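PDB 3OG2: beta-galactosidase from Trichoderma reesei, which probably hydrolyses terminal non-reducing beta-D-galactose residues from beta-D-galactosides, as a family 35 glycoside hydrolase. Local coordinates for residues G374-Y388 / V395-F408. Residues are numbered along the deposited sequence; the frame is centred on the assembly and turned at random.
Sequences GYITATPENATQGVY and VITPLLAKESGDFF
Tyr-388, Leu-399 and Ile-396 bury the most surface where parts of 374-388 pair antiparallel with strand 395-400. The Tyr-388 and Pro-398 side chains cross at about a right angle, Tyr-388 CE2 3.7 Å from Pro-398 CG, while CE2 of Phe-408 lies over one face of the tyrosine ring, the two aromatic planes inclined at 50°. Tyr-388 CB rests on Ile-396 CD1, and Val-387 CG1 stands over the rim of the opposite face. An alanine in place of Tyr-388 is likely to leave Pro-398 CG and Phe-408 CE2 without their aromatic partner, opening a gap beside them, while the CB contact with Ile-396 could remain. Leu-399 CB meets Ala-378 CB at 3.7 Å; with CG anti to the carbonyl carbon (chi1 -66°), CG lies against Pro-380 CA and CD2 reaches Tyr-375 CE1. Tyr-375 CB sits over the Phe-407 face in a CH-pi contact; its OH reaches back to Val-316 O. Thr-379/Leu-400 (hydrogen-bonded) and Pro-380/Leu-399 (non-hydrogen-bonded) form a short ladder, followed by the Glu-381 N to Pro-398 O hydrogen bond (3.0 Å); after a register shift of one, Thr-384/Ile-396 is a single hydrogen-bonded bridge. Strand 379-380 thereby forms one edge of the eight-stranded antiparallel sheet in beta-galactosidase domain 2, while Tyr-375 and Ile-376 pack on strand 38-47 of the catalytic barrel. Main-chain bonds thus fix the register, Thr-384 N (2.9 Å) and OG1 (2.8 Å) both gripping Ile-396 O, and apolar contacts supply most of the rest.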
loop_
_atom_site.group_PDB
_atom_site.type_symbol
_atom_site.label_atom_id
_atom_site.label_comp_id
_atom_site.label_asym_id
_atom_site.label_seq_id
_atom_site.Cartn_x
_atom_site.Cartn_y
_atom_site.Cartn_z
ATOM N N GLY A 374 21.734 -1.904 -20.572
ATOM C CA GLY A 374 22.854 -2.784 -20.442
ATOM C C GLY A 374 22.818 -3.496 -19.121
ATOM O O GLY A 374 23.439 -4.567 -18.969
ATOM N N TYR A 375 22.102 -2.968 -18.151
ATOM C CA TYR A 375 21.941 -3.700 -16.879
ATOM C C TYR A 375 21.283 -5.059 -17.077
ATOM O O TYR A 375 21.573 -6.048 -16.391
ATOM C CB TYR A 375 21.128 -2.817 -15.925
ATOM C CG TYR A 375 20.555 -3.556 -14.718
ATOM C CD1 TYR A 375 21.322 -3.831 -13.598
ATOM C CD2 TYR A 375 19.213 -3.965 -14.723
ATOM C CE1 TYR A 375 20.807 -4.499 -12.507
ATOM C CE2 TYR A 375 18.668 -4.624 -13.635
ATOM C CZ TYR A 375 19.477 -4.899 -12.526
ATOM O OH TYR A 375 18.997 -5.536 -11.424
ATOM N N ILE A 376 20.374 -5.169 -18.032
ATOM C CA ILE A 376 19.607 -6.384 -18.212
ATOM C C ILE A 376 20.481 -7.514 -18.666
ATOM O O ILE A 376 20.262 -8.666 -18.256
ATOM C CB ILE A 376 18.484 -6.164 -19.221
ATOM C CG1 ILE A 376 17.481 -5.148 -18.689
ATOM C CG2 ILE A 376 17.835 -7.521 -19.508
ATOM C CD1 ILE A 376 16.464 -4.675 -19.700
ATOM N N THR A 377 21.469 -7.196 -19.540
ATOM C CA THR A 377 22.160 -8.390 -20.086
ATOM C C THR A 377 23.535 -8.546 -19.461
ATOM O O THR A 377 24.207 -9.511 -19.844
ATOM C CB THR A 377 22.201 -8.290 -21.605
ATOM O OG1 THR A 377 22.749 -6.983 -21.864
ATOM C CG2 THR A 377 20.813 -8.408 -22.244
ATOM N N ALA A 378 23.903 -7.696 -18.522
ATOM C CA ALA A 378 25.138 -7.893 -17.734
ATOM C C ALA A 378 24.918 -9.114 -16.866
ATOM O O ALA A 378 23.796 -9.395 -16.417
ATOM C CB ALA A 378 25.457 -6.657 -16.917
ATOM N N THR A 379 25.949 -9.885 -16.576
ATOM C CA THR A 379 25.822 -11.053 -15.715
ATOM C C THR A 379 26.228 -10.786 -14.287
ATOM O O THR A 379 27.397 -10.427 -14.045
ATOM C CB THR A 379 26.773 -12.153 -16.249
ATOM O OG1 THR A 379 26.440 -12.449 -17.620
ATOM C CG2 THR A 379 26.587 -13.415 -15.420
ATOM N N PRO A 380 25.313 -10.918 -13.332
ATOM C CA PRO A 380 25.702 -10.692 -11.929
ATOM C C PRO A 380 26.615 -11.819 -11.515
ATOM O O PRO A 380 26.373 -12.998 -11.815
ATOM C CB PRO A 380 24.372 -10.810 -11.190
ATOM C CG PRO A 380 23.302 -10.689 -12.224
ATOM C CD PRO A 380 23.902 -11.276 -13.468
ATOM N N GLU A 381 27.658 -11.492 -10.804
ATOM C CA GLU A 381 28.642 -12.426 -10.284
ATOM C C GLU A 381 28.677 -12.350 -8.774
ATOM O O GLU A 381 27.998 -11.530 -8.128
ATOM C CB GLU A 381 30.036 -12.090 -10.840
ATOM C CG GLU A 381 29.979 -12.073 -12.359
ATOM C CD GLU A 381 29.889 -13.420 -13.040
ATOM O OE1 GLU A 381 29.780 -14.439 -12.320
ATOM O OE2 GLU A 381 29.914 -13.514 -14.300
ATOM N N ASN A 382 29.492 -13.217 -8.175
ATOM C CA ASN A 382 29.585 -13.224 -6.734
ATOM C C ASN A 382 30.084 -11.888 -6.178
ATOM O O ASN A 382 30.924 -11.220 -6.769
ATOM C CB ASN A 382 30.594 -14.256 -6.228
ATOM C CG ASN A 382 30.080 -15.672 -6.334
ATOM O OD1 ASN A 382 28.874 -15.856 -6.466
ATOM N ND2 ASN A 382 30.982 -16.642 -6.243
ATOM N N ALA A 383 29.573 -11.535 -5.017
ATOM C CA ALA A 383 30.103 -10.422 -4.248
ATOM C C ALA A 383 31.551 -10.638 -3.908
ATOM O O ALA A 383 32.008 -11.770 -3.654
ATOM C CB ALA A 383 29.344 -10.309 -2.901
ATOM N N THR A 384 32.300 -9.560 -3.854
ATOM C CA THR A 384 33.718 -9.623 -3.599
ATOM C C THR A 384 34.150 -8.626 -2.540
ATOM O O THR A 384 33.495 -7.626 -2.302
ATOM C CB THR A 384 34.521 -9.320 -4.885
ATOM O OG1 THR A 384 34.331 -7.937 -5.281
ATOM C CG2 THR A 384 34.137 -10.199 -6.061
ATOM N N GLN A 385 35.330 -8.878 -1.969
ATOM C CA GLN A 385 35.927 -7.943 -1.027
ATOM C C GLN A 385 37.430 -7.882 -1.305
ATOM O O GLN A 385 38.032 -8.939 -1.242
ATOM C CB GLN A 385 35.567 -8.425 0.369
ATOM C CG GLN A 385 35.736 -7.497 1.546
ATOM C CD GLN A 385 35.039 -8.129 2.737
ATOM O OE1 GLN A 385 34.476 -9.239 2.652
ATOM N NE2 GLN A 385 35.109 -7.496 3.877
ATOM N N GLY A 386 37.923 -6.693 -1.611
ATOM C CA GLY A 386 39.350 -6.536 -1.871
ATOM C C GLY A 386 39.708 -6.971 -3.288
ATOM O O GLY A 386 40.905 -7.151 -3.546
ATOM N N VAL A 387 38.715 -7.128 -4.185
ATOM C CA VAL A 387 39.011 -7.494 -5.566
ATOM C C VAL A 387 38.911 -6.306 -6.519
ATOM O O VAL A 387 39.779 -6.057 -7.355
ATOM C CB VAL A 387 38.047 -8.599 -6.063
ATOM C CG1 VAL A 387 38.147 -8.859 -7.553
ATOM C CG2 VAL A 387 38.315 -9.885 -5.320
ATOM N N TYR A 388 37.847 -5.554 -6.403
ATOM C CA TYR A 388 37.603 -4.359 -7.228
ATOM C C TYR A 388 37.975 -3.115 -6.447
ATOM O O TYR A 388 37.777 -2.019 -6.968
ATOM C CB TYR A 388 36.139 -4.299 -7.701
ATOM C CG TYR A 388 35.818 -5.423 -8.657
ATOM C CD1 TYR A 388 36.184 -5.304 -10.020
ATOM C CD2 TYR A 388 35.223 -6.611 -8.254
ATOM C CE1 TYR A 388 35.923 -6.322 -10.910
ATOM C CE2 TYR A 388 34.942 -7.640 -9.132
ATOM C CZ TYR A 388 35.306 -7.477 -10.457
ATOM O OH TYR A 388 35.011 -8.501 -11.313
ATOM N N VAL A 395 32.259 -4.013 0.171
ATOM C CA VAL A 395 31.928 -5.162 -0.643
ATOM C C VAL A 395 31.489 -4.638 -2.003
ATOM O O VAL A 395 30.730 -3.647 -2.088
ATOM C CB VAL A 395 30.864 -6.043 0.032
ATOM C CG1 VAL A 395 30.240 -7.006 -0.981
ATOM C CG2 VAL A 395 31.473 -6.831 1.167
ATOM N N ILE A 396 31.942 -5.257 -3.076
ATOM C CA ILE A 396 31.553 -4.849 -4.424
ATOM C C ILE A 396 31.009 -6.046 -5.167
ATOM O O ILE A 396 31.683 -7.106 -5.228
ATOM C CB ILE A 396 32.758 -4.216 -5.175
ATOM C CG1 ILE A 396 33.268 -3.009 -4.380
ATOM C CG2 ILE A 396 32.373 -3.896 -6.608
ATOM C CD1 ILE A 396 34.534 -2.370 -4.974
ATOM N N THR A 397 29.826 -5.928 -5.734
ATOM C CA THR A 397 29.287 -6.982 -6.588
ATOM C C THR A 397 29.292 -6.518 -8.017
ATOM O O THR A 397 28.671 -5.503 -8.307
ATOM C CB THR A 397 27.842 -7.330 -6.168
ATOM O OG1 THR A 397 27.823 -7.664 -4.761
ATOM C CG2 THR A 397 27.350 -8.528 -6.972
ATOM N N PRO A 398 29.989 -7.222 -8.908
ATOM C CA PRO A 398 30.030 -6.862 -10.322
ATOM C C PRO A 398 28.899 -7.488 -11.111
ATOM O O PRO A 398 28.526 -8.633 -10.863
ATOM C CB PRO A 398 31.388 -7.457 -10.786
ATOM C CG PRO A 398 31.493 -8.689 -9.946
ATOM C CD PRO A 398 30.873 -8.371 -8.609
ATOM N N LEU A 399 28.424 -6.753 -12.096
ATOM C CA LEU A 399 27.585 -7.270 -13.171
ATOM C C LEU A 399 28.392 -6.980 -14.446
ATOM O O LEU A 399 28.678 -5.833 -14.804
ATOM C CB LEU A 399 26.199 -6.614 -13.305
ATOM C CG LEU A 399 25.277 -6.893 -12.111
ATOM C CD1 LEU A 399 25.584 -6.082 -10.882
ATOM C CD2 LEU A 399 23.825 -6.636 -12.524
ATOM N N LEU A 400 28.794 -8.056 -15.115
ATOM C CA LEU A 400 29.799 -7.960 -16.164
ATOM C C LEU A 400 29.285 -8.358 -17.533
ATOM O O LEU A 400 28.491 -9.293 -17.667
ATOM C CB LEU A 400 30.992 -8.903 -15.857
ATOM C CG LEU A 400 31.736 -8.624 -14.530
ATOM C CD1 LEU A 400 32.779 -9.688 -14.288
ATOM C CD2 LEU A 400 32.352 -7.215 -14.519
ATOM N N ALA A 401 29.791 -7.665 -18.552
ATOM C CA ALA A 401 29.430 -7.938 -19.942
ATOM C C ALA A 401 30.641 -7.765 -20.853
ATOM O O ALA A 401 31.538 -6.962 -20.510
ATOM C CB ALA A 401 28.317 -6.986 -20.407
ATOM N N LYS A 402 30.701 -8.466 -21.970
ATOM C CA LYS A 402 31.854 -8.333 -22.860
ATOM C C LYS A 402 32.025 -6.899 -23.343
ATOM O O LYS A 402 33.154 -6.387 -23.320
ATOM C CB LYS A 402 31.769 -9.221 -24.105
ATOM C CG LYS A 402 32.798 -8.839 -25.180
ATOM C CD LYS A 402 33.370 -10.022 -25.931
ATOM C CE LYS A 402 33.596 -9.802 -27.414
ATOM N NZ LYS A 402 33.351 -11.019 -28.242
ATOM N N GLU A 403 30.945 -6.287 -23.829
ATOM C CA GLU A 403 31.069 -4.960 -24.409
ATOM C C GLU A 403 29.929 -4.022 -24.030
ATOM O O GLU A 403 30.119 -2.818 -24.241
ATOM C CB GLU A 403 31.095 -4.997 -25.949
ATOM C CG GLU A 403 32.222 -5.858 -26.462
ATOM C CD GLU A 403 32.245 -6.247 -27.920
ATOM O OE1 GLU A 403 31.359 -5.856 -28.712
ATOM O OE2 GLU A 403 33.194 -6.972 -28.319
ATOM N N SER A 404 28.793 -4.480 -23.526
ATOM C CA SER A 404 27.626 -3.613 -23.363
ATOM C C SER A 404 27.620 -2.809 -22.081
ATOM O O SER A 404 26.694 -2.008 -21.873
ATOM C CB SER A 404 26.362 -4.509 -23.456
ATOM O OG SER A 404 26.441 -5.622 -22.583
ATOM N N GLY A 405 28.635 -2.975 -21.239
ATOM C CA GLY A 405 28.781 -2.159 -20.075
ATOM C C GLY A 405 28.716 -2.950 -18.780
ATOM O O GLY A 405 27.931 -3.877 -18.681
ATOM N N ASP A 406 29.569 -2.601 -17.808
ATOM C CA ASP A 406 29.517 -3.232 -16.495
ATOM C C ASP A 406 28.952 -2.309 -15.421
ATOM O O ASP A 406 28.957 -1.080 -15.555
ATOM C CB ASP A 406 30.926 -3.585 -16.038
ATOM C CG ASP A 406 31.647 -4.511 -16.977
ATOM O OD1 ASP A 406 31.040 -5.272 -17.763
ATOM O OD2 ASP A 406 32.933 -4.462 -16.886
ATOM N N PHE A 407 28.514 -2.945 -14.343
ATOM C CA PHE A 407 27.935 -2.234 -13.208
ATOM C C PHE A 407 28.561 -2.770 -11.945
ATOM O O PHE A 407 28.845 -4.007 -11.877
ATOM C CB PHE A 407 26.399 -2.452 -13.155
ATOM C CG PHE A 407 25.683 -1.928 -14.368
ATOM C CD1 PHE A 407 25.680 -2.629 -15.565
ATOM C CD2 PHE A 407 25.030 -0.672 -14.315
ATOM C CE1 PHE A 407 25.074 -2.165 -16.734
ATOM C CE2 PHE A 407 24.384 -0.215 -15.468
ATOM C CZ PHE A 407 24.423 -0.916 -16.659
ATOM N N PHE A 408 28.809 -1.961 -10.946
ATOM C CA PHE A 408 29.455 -2.430 -9.713
ATOM C C PHE A 408 28.702 -1.855 -8.538
ATOM O O PHE A 408 28.636 -0.625 -8.384
ATOM C CB PHE A 408 30.922 -1.973 -9.641
ATOM C CG PHE A 408 31.693 -2.464 -10.866
ATOM C CD1 PHE A 408 31.703 -1.729 -12.037
ATOM C CD2 PHE A 408 32.328 -3.715 -10.781
ATOM C CE1 PHE A 408 32.347 -2.223 -13.136
ATOM C CE2 PHE A 408 32.990 -4.205 -11.913
ATOM C CZ PHE A 408 32.946 -3.467 -13.079
HETATM O O HOH W 1 25.887 -4.891 -20.224
HETATM O O HOH W 2 26.787 -10.635 -19.770
#